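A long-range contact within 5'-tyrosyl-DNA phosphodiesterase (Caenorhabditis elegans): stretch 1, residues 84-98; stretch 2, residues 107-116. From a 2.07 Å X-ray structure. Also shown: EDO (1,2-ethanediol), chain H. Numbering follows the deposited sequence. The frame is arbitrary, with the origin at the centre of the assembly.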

# COMPACT_ATOMS: atom_id res chain seq x y z
N LEU A 84 4.35 -6.91 4.71
CA LEU A 84 5.62 -7.60 4.89
C LEU A 84 6.58 -6.64 5.57
O LEU A 84 6.72 -5.49 5.15
N VAL A 85 7.26 -7.13 6.62
CA VAL A 85 8.22 -6.33 7.35
C VAL A 85 9.55 -7.05 7.53
O VAL A 85 9.62 -8.28 7.52
N SER A 86 10.60 -6.26 7.69
CA SER A 86 11.91 -6.80 8.05
C SER A 86 11.80 -7.78 9.22
O SER A 86 10.91 -7.65 10.07
N LYS A 87 12.67 -8.78 9.25
CA LYS A 87 12.66 -9.73 10.36
C LYS A 87 13.06 -9.05 11.67
O LYS A 87 12.85 -9.61 12.75
N MET A 88 13.62 -7.85 11.56
CA MET A 88 13.98 -7.05 12.73
C MET A 88 12.78 -6.30 13.32
O MET A 88 12.87 -5.73 14.42
N PHE A 89 11.68 -6.26 12.58
CA PHE A 89 10.46 -5.64 13.08
C PHE A 89 9.88 -6.54 14.17
O PHE A 89 9.56 -7.70 13.93
N ASP A 90 9.74 -5.99 15.37
CA ASP A 90 9.19 -6.74 16.50
C ASP A 90 7.68 -6.50 16.54
O ASP A 90 7.23 -5.40 16.87
N VAL A 91 6.91 -7.53 16.20
CA VAL A 91 5.46 -7.39 16.09
C VAL A 91 4.82 -7.48 17.48
O VAL A 91 5.13 -8.38 18.26
N GLU A 92 3.95 -6.52 17.78
CA GLU A 92 3.21 -6.53 19.05
C GLU A 92 1.75 -6.97 18.82
O GLU A 92 1.19 -7.73 19.61
N LYS A 93 1.13 -6.48 17.75
CA LYS A 93 -0.26 -6.82 17.42
C LYS A 93 -0.49 -6.91 15.91
O LYS A 93 0.09 -6.14 15.15
N HIS A 94 -1.35 -7.83 15.50
CA HIS A 94 -1.82 -7.83 14.12
C HIS A 94 -3.33 -7.85 14.19
O HIS A 94 -3.90 -8.85 14.58
N ASP A 95 -3.96 -6.76 13.75
CA ASP A 95 -5.41 -6.64 13.85
C ASP A 95 -6.00 -6.42 12.47
O ASP A 95 -5.48 -5.62 11.70
N VAL A 96 -7.09 -7.11 12.17
CA VAL A 96 -7.74 -6.95 10.89
C VAL A 96 -9.15 -6.49 11.16
O VAL A 96 -9.98 -7.26 11.65
N ILE A 97 -9.44 -5.25 10.79
CA ILE A 97 -10.78 -4.73 11.00
C ILE A 97 -11.55 -4.83 9.70
O ILE A 97 -11.15 -4.23 8.69
N HIS A 98 -12.66 -5.57 9.73
CA HIS A 98 -13.54 -5.68 8.57
C HIS A 98 -14.47 -4.48 8.47
O HIS A 98 -15.20 -4.17 9.41
N THR A 107 -10.92 -4.51 4.40
CA THR A 107 -10.48 -4.50 5.78
C THR A 107 -9.46 -3.39 6.01
O THR A 107 -8.82 -2.90 5.07
N LEU A 108 -9.29 -3.03 7.27
CA LEU A 108 -8.15 -2.20 7.65
C LEU A 108 -7.23 -3.14 8.39
O LEU A 108 -7.55 -3.62 9.48
N GLN A 109 -6.08 -3.41 7.77
CA GLN A 109 -5.10 -4.34 8.34
C GLN A 109 -4.07 -3.54 9.11
O GLN A 109 -3.39 -2.67 8.54
N ILE A 110 -3.93 -3.81 10.41
CA ILE A 110 -3.05 -3.02 11.26
C ILE A 110 -1.97 -3.88 11.86
O ILE A 110 -2.27 -4.87 12.54
N LEU A 111 -0.71 -3.54 11.59
CA LEU A 111 0.39 -4.24 12.24
C LEU A 111 1.12 -3.21 13.09
O LEU A 111 1.59 -2.19 12.60
N GLU A 112 1.19 -3.50 14.39
CA GLU A 112 1.83 -2.64 15.37
C GLU A 112 3.09 -3.32 15.86
O GLU A 112 3.07 -4.53 16.17
N GLY A 113 4.19 -2.58 15.95
CA GLY A 113 5.42 -3.15 16.46
C GLY A 113 6.44 -2.07 16.66
O GLY A 113 6.10 -0.91 16.91
N SER A 114 7.70 -2.43 16.57
CA SER A 114 8.77 -1.45 16.63
C SER A 114 9.98 -1.96 15.87
O SER A 114 10.17 -3.18 15.73
N ILE A 115 10.77 -1.03 15.35
CA ILE A 115 12.04 -1.38 14.74
C ILE A 115 13.03 -0.50 15.46
O ILE A 115 12.91 0.73 15.44
N GLY A 116 14.00 -1.15 16.10
CA GLY A 116 14.89 -0.46 17.00
C GLY A 116 14.05 -0.03 18.19
O GLY A 116 13.30 -0.83 18.76

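In an antiparallel pair of strands, side chains alternate between the two faces of the sheet, so each residue packs mainly against its cross-strand neighbours on the same face. The strand ending at His98 and its partner, residues 107-115, illustrate the principle, together with what a bulge and a glycine do to it.

Thr107 (chi1 p) opens the second strand opposite His98. Its CG2 lies over the face of the His98 ring, 3.7 Å from the ring centroid and 12° off the normal, a CH-pi contact. The same Thr107 CG2 also reaches Val96 CG1 at 3.7 Å. Leu108 (t, p) turns to the other face and pairs with Ile97 (m, t), Leu108 CB to Ile97 CB being 4.2 Å.

Gln109, on the face of Thr107, is extended (chi1 and chi2 both t), and its amide comes nearer the partner strand than its CB direction suggests. Gln109 NE2 donates to His94 NE2 at 3.0 Å, meeting the imidazole (chi1 t) at its edge, where a ring nitrogen can accept. Ile110 (m, t) returns to the Leu108 face; its CD1 meets Ile97 CD1 at 3.9 Å, a diagonal contact, while the side chains of its own pair with Asp95 stay apart, Ile110 CB to Asp95 CB at 4.4 Å.

Leu111 (t, p) has the largest area covered of any residue here. Leu111 CD1 touches Val91 CG1 and His94 CB, both at 3.7 Å, whereas Leu111 CD2 lies 3.8 Å from Val85 CG1 and 4.1 Å from Phe89 CE1. Leu111 thus packs against the strand of Val91 and His94 and also against Val85 and Phe89, which come before Val91 in the chain.

Glu112 (t, t) faces the other way, alongside Lys93 (m, t, t, p). The salt bridge from Lys93 NZ to Glu112 OE1 is long, and as a hydrogen bond weak, at 3.4 Å; a water bridges the pair, accepting from Lys93 NZ at 3.2 Å and donating to Glu112 OE1 at 2.8 Å. At the bulge, Glu112 O receives both Glu92 N (2.7 Å) and Lys93 N (3.2 Å), and here the register shifts by one between Val91 and Lys93.

Gly113 has no side chain, and the space is used: Phe89 CE1 sits 3.6 Å from Gly113 CA, and an ideal CB would clash with both that ring and Asp90 O. Ser114 (p) sets its backbone N over one face of the Phe89 ring (chi1 t). Ile115, with chi1 between wells at 0°, completes the packing, its CG1 3.7 Å from Phe89 CD2. Away from this interface, Ser86 OG donates a weak hydrogen bond to O2 of the 1,2-ethanediol, at 3.2 Å.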

# COMPACT_ATOMS: atom_id res chain seq x y z
CB LEU A 84 6.21 -8.07 3.56
CG LEU A 84 5.48 -9.15 2.76
CD1 LEU A 84 4.21 -8.59 2.08
CD2 LEU A 84 6.41 -9.78 1.73
CB VAL A 85 7.70 -5.90 8.74
CG1 VAL A 85 6.44 -5.00 8.61
CG2 VAL A 85 7.41 -7.14 9.58
CB SER A 86 12.83 -5.64 8.45
OG SER A 86 13.99 -6.14 9.07
CB LYS A 87 13.56 -10.94 10.08
CG LYS A 87 12.93 -11.89 9.09
CD LYS A 87 13.95 -12.77 8.43
CE LYS A 87 13.25 -13.86 7.64
NZ LYS A 87 12.21 -14.51 8.48
CB MET A 88 15.10 -6.07 12.39
CG MET A 88 16.49 -6.60 12.66
SD MET A 88 17.75 -5.39 12.18
CE MET A 88 16.79 -3.88 12.07
CB PHE A 89 9.48 -5.46 11.91
CG PHE A 89 8.34 -4.52 12.18
CD1 PHE A 89 7.21 -4.94 12.87
CD2 PHE A 89 8.39 -3.21 11.74
CE1 PHE A 89 6.15 -4.08 13.10
CE2 PHE A 89 7.33 -2.32 11.98
CZ PHE A 89 6.21 -2.76 12.65
CB ASP A 90 9.87 -6.29 17.80
CG ASP A 90 9.46 -7.15 19.01
OD1 ASP A 90 9.10 -8.34 18.83
OD2 ASP A 90 9.55 -6.64 20.15
CB VAL A 91 4.82 -8.46 15.16
CG1 VAL A 91 3.28 -8.36 15.15
CG2 VAL A 91 5.38 -8.36 13.72
CB GLU A 92 3.25 -5.16 19.72
CG GLU A 92 2.54 -5.12 21.07
CD GLU A 92 3.30 -5.87 22.16
OE1 GLU A 92 4.54 -5.76 22.21
OE2 GLU A 92 2.64 -6.58 22.96
CB LYS A 93 -1.24 -5.76 17.93
CG LYS A 93 -1.40 -5.62 19.44
CD LYS A 93 -2.59 -4.69 19.70
CE LYS A 93 -2.70 -4.31 21.17
NZ LYS A 93 -1.55 -3.47 21.61
CB HIS A 94 -1.31 -9.05 13.34
CG HIS A 94 -1.76 -9.08 11.91
ND1 HIS A 94 -2.00 -10.26 11.24
CD2 HIS A 94 -2.02 -8.08 11.04
CE1 HIS A 94 -2.37 -9.99 10.00
NE2 HIS A 94 -2.39 -8.68 9.85
CB ASP A 95 -5.78 -5.45 14.74
CG ASP A 95 -5.37 -5.66 16.20
OD1 ASP A 95 -5.05 -6.80 16.60
OD2 ASP A 95 -5.32 -4.66 16.95
CB VAL A 96 -7.78 -8.29 10.09
CG1 VAL A 96 -8.60 -8.15 8.80
CG2 VAL A 96 -6.37 -8.79 9.81
CB ILE A 97 -10.76 -3.25 11.42
CG1 ILE A 97 -9.87 -3.06 12.66
CG2 ILE A 97 -12.19 -2.75 11.65
CD1 ILE A 97 -9.68 -1.61 13.02
CB HIS A 98 -14.32 -7.00 8.63
CG HIS A 98 -13.48 -8.21 8.38
ND1 HIS A 98 -12.54 -8.67 9.27
CD2 HIS A 98 -13.47 -9.09 7.34
CE1 HIS A 98 -11.96 -9.75 8.79
NE2 HIS A 98 -12.51 -10.04 7.62
CB THR A 107 -9.78 -5.84 6.13
OG1 THR A 107 -8.69 -6.05 5.21
CG2 THR A 107 -10.76 -7.03 6.02
CB LEU A 108 -8.59 -1.04 8.55
CG LEU A 108 -7.50 -0.09 9.03
CD1 LEU A 108 -6.74 0.46 7.85
CD2 LEU A 108 -8.14 1.05 9.83
CB GLN A 109 -4.42 -5.15 7.23
CG GLN A 109 -3.37 -6.16 7.73
CD GLN A 109 -2.69 -6.90 6.60
OE1 GLN A 109 -2.65 -6.40 5.47
NE2 GLN A 109 -2.14 -8.08 6.89
CB ILE A 110 -3.84 -2.31 12.39
CG1 ILE A 110 -4.89 -1.38 11.79
CG2 ILE A 110 -2.91 -1.46 13.26
CD1 ILE A 110 -5.85 -0.77 12.85
CB LEU A 111 1.35 -4.86 11.22
CG LEU A 111 2.36 -5.90 11.73
CD1 LEU A 111 1.66 -7.22 12.08
CD2 LEU A 111 3.50 -6.15 10.73
CB GLU A 112 0.88 -2.39 16.55
CG GLU A 112 1.51 -1.63 17.71
CD GLU A 112 0.62 -1.62 18.95
OE1 GLU A 112 -0.61 -1.82 18.83
OE2 GLU A 112 1.18 -1.44 20.06
CB SER A 114 9.12 -1.12 18.08
OG SER A 114 9.73 -2.21 18.71
CB ILE A 115 12.11 -1.14 13.22
CG1 ILE A 115 10.80 -0.57 12.69
CG2 ILE A 115 12.53 -2.43 12.49
CD1 ILE A 115 10.92 -0.01 11.29
C1 EDO H . 14.71 -6.76 3.66
O1 EDO H . 14.88 -8.08 4.20
C2 EDO H . 14.50 -5.79 4.82
O2 EDO H . 15.06 -6.34 6.02
O HOH W 1 -2.34 -0.59 20.58